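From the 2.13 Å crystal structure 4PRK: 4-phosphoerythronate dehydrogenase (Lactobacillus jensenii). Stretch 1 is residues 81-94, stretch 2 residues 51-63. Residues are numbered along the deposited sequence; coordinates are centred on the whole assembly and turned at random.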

ATOM      1  N   ASN A  81      -7.516   9.937 -35.393  1.00 70.87           N
ATOM      2  CA  ASN A  81      -8.623  10.151 -36.318  1.00 73.10           C
ATOM      3  C   ASN A  81      -8.344  11.172 -37.430  1.00 72.87           C
ATOM      4  O   ASN A  81      -8.675  10.913 -38.588  1.00 78.54           O
ATOM      5  CB  ASN A  81      -9.861  10.578 -35.533  1.00 80.91           C
ATOM      6  CG  ASN A  81      -9.598  11.806 -34.680  1.00 85.31           C
ATOM      7  OD1 ASN A  81      -9.803  12.936 -35.135  1.00 78.95           O
ATOM      8  ND2 ASN A  81      -9.089  11.595 -33.457  1.00 82.88           N
ATOM      9  N   THR A  82      -7.730  12.316 -37.106  1.00 73.84           N
ATOM     10  CA  THR A  82      -7.522  13.382 -38.128  1.00 73.71           C
ATOM     11  C   THR A  82      -6.313  13.132 -39.054  1.00 71.09           C
ATOM     12  O   THR A  82      -6.020  13.959 -39.928  1.00 63.74           O
ATOM     13  CB  THR A  82      -7.370  14.808 -37.539  1.00 70.23           C
ATOM     14  OG1 THR A  82      -6.077  14.954 -36.952  1.00 68.14           O
ATOM     15  CG2 THR A  82      -8.462  15.142 -36.511  1.00 74.37           C
ATOM     16  N   ILE A  83      -5.604  12.020 -38.860  1.00 72.59           N
ATOM     17  CA  ILE A  83      -4.540  11.656 -39.784  1.00 71.85           C
ATOM     18  C   ILE A  83      -5.115  10.796 -40.890  1.00 71.24           C
ATOM     19  O   ILE A  83      -5.582   9.690 -40.645  1.00 64.73           O
ATOM     20  CB  ILE A  83      -3.367  10.888 -39.119  1.00 69.77           C
ATOM     21  CG1 ILE A  83      -2.756  11.686 -37.961  1.00 61.07           C
ATOM     22  CG2 ILE A  83      -2.276  10.574 -40.155  1.00 69.91           C
ATOM     23  CD1 ILE A  83      -1.949  12.896 -38.384  1.00 61.03           C
ATOM     24  N   ASP A  84      -5.058  11.322 -42.109  1.00 76.85           N
ATOM     25  CA  ASP A  84      -5.329  10.550 -43.314  1.00 73.67           C
ATOM     26  C   ASP A  84      -4.132   9.612 -43.599  1.00 69.97           C
ATOM     27  O   ASP A  84      -3.192   9.989 -44.313  1.00 62.64           O
ATOM     28  CB  ASP A  84      -5.583  11.520 -44.462  1.00 72.37           C
ATOM     29  CG  ASP A  84      -6.130  10.842 -45.676  1.00 74.15           C
ATOM     30  OD1 ASP A  84      -5.628   9.761 -46.046  1.00 66.98           O
ATOM     31  OD2 ASP A  84      -7.053  11.417 -46.274  1.00 75.60           O
ATOM     32  N   PHE A  85      -4.188   8.403 -43.021  1.00 77.62           N
ATOM     33  CA  PHE A  85      -3.075   7.402 -43.023  1.00 84.54           C
ATOM     34  C   PHE A  85      -2.668   6.921 -44.407  1.00 89.77           C
ATOM     35  O   PHE A  85      -1.565   6.379 -44.603  1.00 82.43           O
ATOM     36  CB  PHE A  85      -3.461   6.152 -42.214  1.00 86.48           C
ATOM     37  CG  PHE A  85      -3.241   6.289 -40.739  1.00 84.09           C
ATOM     38  CD1 PHE A  85      -4.080   7.087 -39.980  1.00 82.82           C
ATOM     39  CD2 PHE A  85      -2.207   5.611 -40.108  1.00 82.90           C
ATOM     40  CE1 PHE A  85      -3.892   7.223 -38.617  1.00 84.72           C
ATOM     41  CE2 PHE A  85      -2.009   5.742 -38.745  1.00 85.14           C
ATOM     42  CZ  PHE A  85      -2.855   6.551 -37.995  1.00 84.51           C
ATOM     43  N   ASP A  86      -3.609   7.072 -45.336  1.00 93.92           N
ATOM     44  CA  ASP A  86      -3.425   6.780 -46.746  1.00 90.94           C
ATOM     45  C   ASP A  86      -2.321   7.684 -47.330  1.00 87.96           C
ATOM     46  O   ASP A  86      -1.307   7.191 -47.860  1.00 72.35           O
ATOM     47  CB  ASP A  86      -4.770   6.995 -47.454  1.00 89.43           C
ATOM     48  CG  ASP A  86      -4.827   6.358 -48.805  1.00 89.89           C
ATOM     49  OD1 ASP A  86      -4.634   5.126 -48.898  1.00 87.12           O
ATOM     50  OD2 ASP A  86      -5.094   7.096 -49.770  1.00 85.53           O
ATOM     51  N   LEU A  87      -2.506   9.001 -47.202  1.00 84.05           N
ATOM     52  CA  LEU A  87      -1.474   9.949 -47.612  1.00 83.26           C
ATOM     53  C   LEU A  87      -0.131   9.689 -46.900  1.00 88.00           C
ATOM     54  O   LEU A  87       0.930   9.820 -47.509  1.00 93.11           O
ATOM     55  CB  LEU A  87      -1.923  11.393 -47.374  1.00 82.93           C
ATOM     56  CG  LEU A  87      -2.857  12.072 -48.389  1.00 84.13           C
ATOM     57  CD1 LEU A  87      -2.590  11.632 -49.822  1.00 84.79           C
ATOM     58  CD2 LEU A  87      -4.314  11.845 -48.048  1.00 81.65           C
ATOM     59  N   ALA A  88      -0.176   9.313 -45.623  1.00 82.93           N
ATOM     60  CA  ALA A  88       1.041   9.031 -44.853  1.00 79.46           C
ATOM     61  C   ALA A  88       1.914   7.958 -45.515  1.00 77.02           C
ATOM     62  O   ALA A  88       3.118   8.146 -45.708  1.00 69.43           O
ATOM     63  CB  ALA A  88       0.675   8.610 -43.431  1.00 81.45           C
ATOM     64  N   LYS A  89       1.297   6.829 -45.850  1.00 82.49           N
ATOM     65  CA  LYS A  89       1.988   5.727 -46.533  1.00 80.66           C
ATOM     66  C   LYS A  89       2.538   6.192 -47.887  1.00 75.61           C
ATOM     67  O   LYS A  89       3.697   5.941 -48.213  1.00 71.74           O
ATOM     68  CB  LYS A  89       1.031   4.541 -46.726  1.00 81.95           C
ATOM     69  CG  LYS A  89       1.675   3.256 -47.231  1.00 85.39           C
ATOM     70  CD  LYS A  89       2.608   2.637 -46.200  1.00 86.94           C
ATOM     71  CE  LYS A  89       2.901   1.183 -46.538  1.00 88.86           C
ATOM     72  NZ  LYS A  89       3.723   0.516 -45.493  1.00 88.36           N
ATOM     73  N   LYS A  90       1.701   6.884 -48.663  1.00 80.26           N
ATOM     74  CA  LYS A  90       2.116   7.452 -49.950  1.00 81.53           C
ATOM     75  C   LYS A  90       3.467   8.189 -49.866  1.00 83.55           C
ATOM     76  O   LYS A  90       4.336   7.990 -50.725  1.00 79.92           O
ATOM     77  CB  LYS A  90       1.042   8.406 -50.485  1.00 80.02           C
ATOM     78  CG  LYS A  90       1.518   9.235 -51.668  1.00 79.73           C
ATOM     79  CD  LYS A  90       0.376   9.975 -52.322  1.00 74.78           C
ATOM     80  CE  LYS A  90       0.638  10.155 -53.801  1.00 69.50           C
ATOM     81  NZ  LYS A  90      -0.644  10.546 -54.437  1.00 70.74           N
ATOM     82  N   TYR A  91       3.635   9.021 -48.828  1.00 74.56           N
ATOM     83  CA  TYR A  91       4.830   9.841 -48.676  1.00 67.44           C
ATOM     84  C   TYR A  91       5.800   9.306 -47.646  1.00 63.33           C
ATOM     85  O   TYR A  91       6.571  10.065 -47.114  1.00 55.86           O
ATOM     86  CB  TYR A  91       4.446  11.281 -48.344  1.00 72.84           C
ATOM     87  CG  TYR A  91       3.821  11.973 -49.524  1.00 78.32           C
ATOM     88  CD1 TYR A  91       4.599  12.369 -50.612  1.00 80.36           C
ATOM     89  CD2 TYR A  91       2.454  12.200 -49.575  1.00 82.37           C
ATOM     90  CE1 TYR A  91       4.031  12.985 -51.716  1.00 82.88           C
ATOM     91  CE2 TYR A  91       1.874  12.814 -50.672  1.00 89.59           C
ATOM     92  CZ  TYR A  91       2.666  13.202 -51.741  1.00 87.29           C
ATOM     93  OH  TYR A  91       2.083  13.816 -52.823  1.00 85.50           O
ATOM     94  N   HIS A  92       5.768   8.004 -47.367  1.00 65.81           N
ATOM     95  CA  HIS A  92       6.737   7.372 -46.469  1.00 67.91           C
ATOM     96  C   HIS A  92       6.818   8.048 -45.092  1.00 64.47           C
ATOM     97  O   HIS A  92       7.876   8.067 -44.470  1.00 65.39           O
ATOM     98  CB  HIS A  92       8.124   7.336 -47.132  1.00 73.00           C
ATOM     99  CG  HIS A  92       8.165   6.551 -48.409  1.00 83.14           C
ATOM    100  ND1 HIS A  92       9.220   5.728 -48.740  1.00 86.33           N
ATOM    101  CD2 HIS A  92       7.283   6.460 -49.434  1.00 89.06           C
ATOM    102  CE1 HIS A  92       8.988   5.167 -49.913  1.00 86.28           C
ATOM    103  NE2 HIS A  92       7.819   5.595 -50.353  1.00 91.54           N
ATOM    104  N   LEU A  93       5.695   8.587 -44.619  1.00 65.42           N
ATOM    105  CA  LEU A  93       5.641   9.289 -43.333  1.00 67.44           C
ATOM    106  C   LEU A  93       5.193   8.350 -42.197  1.00 66.29           C
ATOM    107  O   LEU A  93       3.990   8.133 -42.033  1.00 68.62           O
ATOM    108  CB  LEU A  93       4.669  10.488 -43.409  1.00 72.47           C
ATOM    109  CG  LEU A  93       5.077  11.767 -44.171  1.00 75.34           C
ATOM    110  CD1 LEU A  93       3.857  12.597 -44.564  1.00 77.04           C
ATOM    111  CD2 LEU A  93       6.058  12.615 -43.361  1.00 75.74           C
ATOM    112  N   THR A  94       6.137   7.807 -41.415  1.00 60.21           N
ATOM    113  CA  THR A  94       5.774   7.082 -40.179  1.00 63.81           C
ATOM    114  C   THR A  94       4.839   8.017 -39.365  1.00 67.41           C
ATOM    115  O   THR A  94       4.964   9.236 -39.451  1.00 75.30           O
ATOM    116  CB  THR A  94       7.001   6.620 -39.308  1.00 60.27           C
ATOM    117  OG1 THR A  94       7.877   5.743 -40.046  1.00 54.27           O
ATOM    118  CG2 THR A  94       6.544   5.884 -38.027  1.00 54.14           C
TER
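Stretch 2 51-63: KPLGNLDDEIVYK

Stretch 2 runs alongside stretch 1 in the same direction: the nearest CA pairs advance together, from Thr82 and Asn55 (CA to CA 4.3 Å) through Asp84 and Asp57 (6.6 Å) and Leu87 and Glu59 (6.8 Å) to Tyr91 and Lys63 (6.6 Å). Both segments begin as loop or turn; stretch 1 then forms a helix over 85-90 and leaves it again at Tyr91, whereas stretch 2 passes into a helix that includes 60-63 and continues later in the chain. Together they bury 716 Å², and three residues, Tyr62, Thr82 and Tyr91, account for much of it.

Tyr62 has the largest share, 124 Å². With chi1 at -60° (m) and its CA-to-CB bond directed toward stretch 1, it lays its ring on the helix. Leu87 CB stands 3.8 Å from the ring centroid of Tyr62 and 8° off the normal, a CH-pi contact almost directly over the face. Leu93 CD1 meets the ring at its edge, 3.8 Å from Tyr62 CD2. The phenol is tied to its own stretch, donating from Tyr62 OH to Leu56 O at 2.6 Å, and this leaves the oxygen able to accept a weak bond from Asp84 N (3.4 Å to Tyr62 OH, N-H...O angle 143°). Asp84 is the N-cap of the stretch 1 helix; its OD1 takes a weak capping bond from Leu87 N at 3.4 Å. The phenol thus meets the backbone just where that helix begins.

Thr82 is covered over 108 Å² by the looped half of stretch 2. Its chi1 of 75° (p) accompanies a close approach of OG1 to Pro52 CG (3.2 Å), while Thr82 CB lies 3.4 Å from Gly54 O and 3.7 Å from Asn55 CA. The backbone supplies the polar link: Leu56 N donates to Thr82 O at 3.2 Å, with an N-H...O angle of 158°.

Tyr91, with 91 Å² covered, is the first residue to leave helical phi/psi after the helix (-103/24). Lys63 CA lies over its ring face, 3.7 Å from the centroid and 17° off the normal, and Tyr91 CD2 packs against Tyr62 CB at 3.7 Å. Near the ring plane, Tyr91 OH donates to Glu59 OE2 at 2.6 Å. The same carboxylate oxygen receives Lys90 NZ at 3.2 Å, a hydrogen-bonded salt bridge, so Glu59 OE2 gathers two donors from consecutive residues. Its partner oxygen, Glu59 OE1, approaches Leu87 CD1 to 3.2 Å.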

ATOM      1  N   LYS A  51      -0.779  18.583 -32.867  1.00 48.40           N
ATOM      2  CA  LYS A  51      -1.958  18.516 -32.036  1.00 50.22           C
ATOM      3  C   LYS A  51      -3.093  18.975 -32.908  1.00 55.57           C
ATOM      4  O   LYS A  51      -3.516  20.125 -32.816  1.00 53.66           O
ATOM      5  CB  LYS A  51      -1.829  19.397 -30.801  1.00 53.14           C
ATOM      6  CG  LYS A  51      -3.006  19.301 -29.844  1.00 56.34           C
ATOM      7  CD  LYS A  51      -2.781  20.138 -28.596  1.00 59.88           C
ATOM      8  CE  LYS A  51      -4.091  20.521 -27.932  1.00 59.63           C
ATOM      9  NZ  LYS A  51      -3.924  20.801 -26.482  1.00 62.72           N
ATOM     10  N   PRO A  52      -3.588  18.016 -33.808  1.00 56.14           N
ATOM     11  CA  PRO A  52      -4.495  18.592 -34.807  1.00 59.47           C
ATOM     12  C   PRO A  52      -5.901  18.831 -34.290  1.00 61.31           C
ATOM     13  O   PRO A  52      -6.545  17.926 -33.804  1.00 66.59           O
ATOM     14  CB  PRO A  52      -4.522  17.550 -35.940  1.00 55.26           C
ATOM     15  CG  PRO A  52      -3.667  16.411 -35.529  1.00 53.92           C
ATOM     16  CD  PRO A  52      -3.566  16.496 -34.060  1.00 53.58           C
ATOM     17  N   LEU A  53      -6.372  20.058 -34.412  1.00 54.90           N
ATOM     18  CA  LEU A  53      -7.731  20.364 -34.057  1.00 62.29           C
ATOM     19  C   LEU A  53      -8.718  19.632 -34.964  1.00 70.81           C
ATOM     20  O   LEU A  53      -9.692  19.048 -34.512  1.00 70.53           O
ATOM     21  CB  LEU A  53      -7.944  21.865 -34.177  1.00 67.67           C
ATOM     22  CG  LEU A  53      -9.380  22.376 -34.212  1.00 70.93           C
ATOM     23  CD1 LEU A  53      -9.522  23.573 -33.286  1.00 70.91           C
ATOM     24  CD2 LEU A  53      -9.778  22.731 -35.632  1.00 68.08           C
ATOM     25  N   GLY A  54      -8.415  19.631 -36.251  1.00 78.42           N
ATOM     26  CA  GLY A  54      -9.344  19.250 -37.292  1.00 79.27           C
ATOM     27  C   GLY A  54      -8.661  18.352 -38.284  1.00 77.75           C
ATOM     28  O   GLY A  54      -7.461  18.145 -38.190  1.00 87.41           O
ATOM     29  N   ASN A  55      -9.410  17.790 -39.219  1.00 78.35           N
ATOM     30  CA  ASN A  55      -8.795  16.909 -40.191  1.00 79.31           C
ATOM     31  C   ASN A  55      -7.684  17.622 -40.973  1.00 76.03           C
ATOM     32  O   ASN A  55      -7.849  18.730 -41.473  1.00 59.97           O
ATOM     33  CB  ASN A  55      -9.844  16.402 -41.184  1.00 81.37           C
ATOM     34  CG  ASN A  55     -10.665  15.246 -40.650  1.00 75.38           C
ATOM     35  OD1 ASN A  55     -11.459  15.410 -39.735  1.00 80.24           O
ATOM     36  ND2 ASN A  55     -10.487  14.077 -41.238  1.00 71.48           N
ATOM     37  N   LEU A  56      -6.559  16.929 -41.062  1.00 71.59           N
ATOM     38  CA  LEU A  56      -5.417  17.235 -41.923  1.00 76.04           C
ATOM     39  C   LEU A  56      -5.688  16.531 -43.273  1.00 79.01           C
ATOM     40  O   LEU A  56      -5.223  15.397 -43.549  1.00 73.07           O
ATOM     41  CB  LEU A  56      -4.094  16.777 -41.257  1.00 72.42           C
ATOM     42  CG  LEU A  56      -2.741  17.319 -41.760  1.00 68.46           C
ATOM     43  CD1 LEU A  56      -2.546  18.803 -41.472  1.00 65.90           C
ATOM     44  CD2 LEU A  56      -1.580  16.537 -41.161  1.00 71.01           C
ATOM     45  N   ASP A  57      -6.479  17.217 -44.095  1.00 76.83           N
ATOM     46  CA  ASP A  57      -7.052  16.637 -45.314  1.00 78.77           C
ATOM     47  C   ASP A  57      -6.141  16.845 -46.558  1.00 83.08           C
ATOM     48  O   ASP A  57      -5.684  15.851 -47.142  1.00 75.86           O
ATOM     49  CB  ASP A  57      -8.507  17.125 -45.547  1.00 78.83           C
ATOM     50  CG  ASP A  57      -8.828  18.487 -44.872  1.00 85.67           C
ATOM     51  OD1 ASP A  57      -7.918  19.178 -44.364  1.00 94.04           O
ATOM     52  OD2 ASP A  57     -10.013  18.878 -44.843  1.00 86.22           O
ATOM     53  N   ASP A  58      -5.857  18.111 -46.922  1.00 86.29           N
ATOM     54  CA  ASP A  58      -5.021  18.466 -48.103  1.00 84.28           C
ATOM     55  C   ASP A  58      -3.821  17.522 -48.213  1.00 82.45           C
ATOM     56  O   ASP A  58      -3.265  17.108 -47.200  1.00 87.18           O
ATOM     57  CB  ASP A  58      -4.451  19.908 -48.052  1.00 86.64           C
ATOM     58  CG  ASP A  58      -5.442  20.953 -47.551  1.00 89.68           C
ATOM     59  OD1 ASP A  58      -6.599  20.978 -48.012  1.00 95.79           O
ATOM     60  OD2 ASP A  58      -5.036  21.784 -46.707  1.00 90.61           O
ATOM     61  N   GLU A  59      -3.397  17.217 -49.435  1.00 76.06           N
ATOM     62  CA  GLU A  59      -2.232  16.354 -49.648  1.00 72.56           C
ATOM     63  C   GLU A  59      -0.902  17.121 -49.794  1.00 71.05           C
ATOM     64  O   GLU A  59       0.171  16.520 -49.629  1.00 65.99           O
ATOM     65  CB  GLU A  59      -2.462  15.451 -50.860  1.00 73.92           C
ATOM     66  CG  GLU A  59      -1.186  15.018 -51.574  1.00 74.54           C
ATOM     67  CD  GLU A  59      -1.398  13.836 -52.476  1.00 75.33           C
ATOM     68  OE1 GLU A  59      -2.539  13.341 -52.530  1.00 74.07           O
ATOM     69  OE2 GLU A  59      -0.419  13.400 -53.112  1.00 72.61           O
ATOM     70  N   ILE A  60      -0.970  18.426 -50.095  1.00 70.41           N
ATOM     71  CA  ILE A  60       0.236  19.243 -50.384  1.00 76.66           C
ATOM     72  C   ILE A  60       1.063  19.473 -49.104  1.00 81.05           C
ATOM     73  O   ILE A  60       2.300  19.607 -49.149  1.00 72.33           O
ATOM     74  CB  ILE A  60      -0.093  20.582 -51.134  1.00 76.44           C
ATOM     75  CG1 ILE A  60      -0.357  21.775 -50.185  1.00 74.95           C
ATOM     76  CG2 ILE A  60      -1.248  20.377 -52.117  1.00 79.67           C
ATOM     77  CD1 ILE A  60      -1.645  21.725 -49.378  1.00 73.58           C
ATOM     78  N   VAL A  61       0.361  19.489 -47.969  1.00 83.58           N
ATOM     79  CA  VAL A  61       0.996  19.443 -46.651  1.00 82.20           C
ATOM     80  C   VAL A  61       1.916  18.197 -46.547  1.00 83.60           C
ATOM     81  O   VAL A  61       3.135  18.322 -46.314  1.00 84.10           O
ATOM     82  CB  VAL A  61      -0.077  19.452 -45.541  1.00 74.86           C
ATOM     83  CG1 VAL A  61       0.569  19.307 -44.164  1.00 73.28           C
ATOM     84  CG2 VAL A  61      -0.947  20.715 -45.644  1.00 72.86           C
ATOM     85  N   TYR A  62       1.337  17.016 -46.775  1.00 75.15           N
ATOM     86  CA  TYR A  62       2.084  15.759 -46.747  1.00 78.77           C
ATOM     87  C   TYR A  62       3.190  15.719 -47.807  1.00 84.10           C
ATOM     88  O   TYR A  62       4.301  15.269 -47.515  1.00 89.41           O
ATOM     89  CB  TYR A  62       1.167  14.546 -46.963  1.00 82.20           C
ATOM     90  CG  TYR A  62       0.058  14.367 -45.951  1.00 80.71           C
ATOM     91  CD1 TYR A  62      -1.176  14.979 -46.140  1.00 80.28           C
ATOM     92  CD2 TYR A  62       0.221  13.552 -44.830  1.00 80.02           C
ATOM     93  CE1 TYR A  62      -2.215  14.818 -45.241  1.00 76.01           C
ATOM     94  CE2 TYR A  62      -0.820  13.371 -43.923  1.00 81.60           C
ATOM     95  CZ  TYR A  62      -2.043  14.021 -44.135  1.00 80.15           C
ATOM     96  OH  TYR A  62      -3.105  13.879 -43.264  1.00 78.05           O
ATOM     97  N   LYS A  63       2.891  16.154 -49.037  1.00 82.55           N
ATOM     98  CA  LYS A  63       3.924  16.213 -50.080  1.00 83.83           C
ATOM     99  C   LYS A  63       5.064  17.076 -49.588  1.00 75.87           C
ATOM    100  O   LYS A  63       6.232  16.696 -49.691  1.00 69.94           O
ATOM    101  CB  LYS A  63       3.397  16.770 -51.421  1.00 85.23           C
ATOM    102  CG  LYS A  63       4.503  16.968 -52.472  1.00 89.39           C
ATOM    103  CD  LYS A  63       3.991  17.308 -53.869  1.00 88.83           C
ATOM    104  CE  LYS A  63       3.253  16.127 -54.486  1.00 91.58           C
ATOM    105  NZ  LYS A  63       3.051  16.249 -55.955  1.00 94.29           N
TER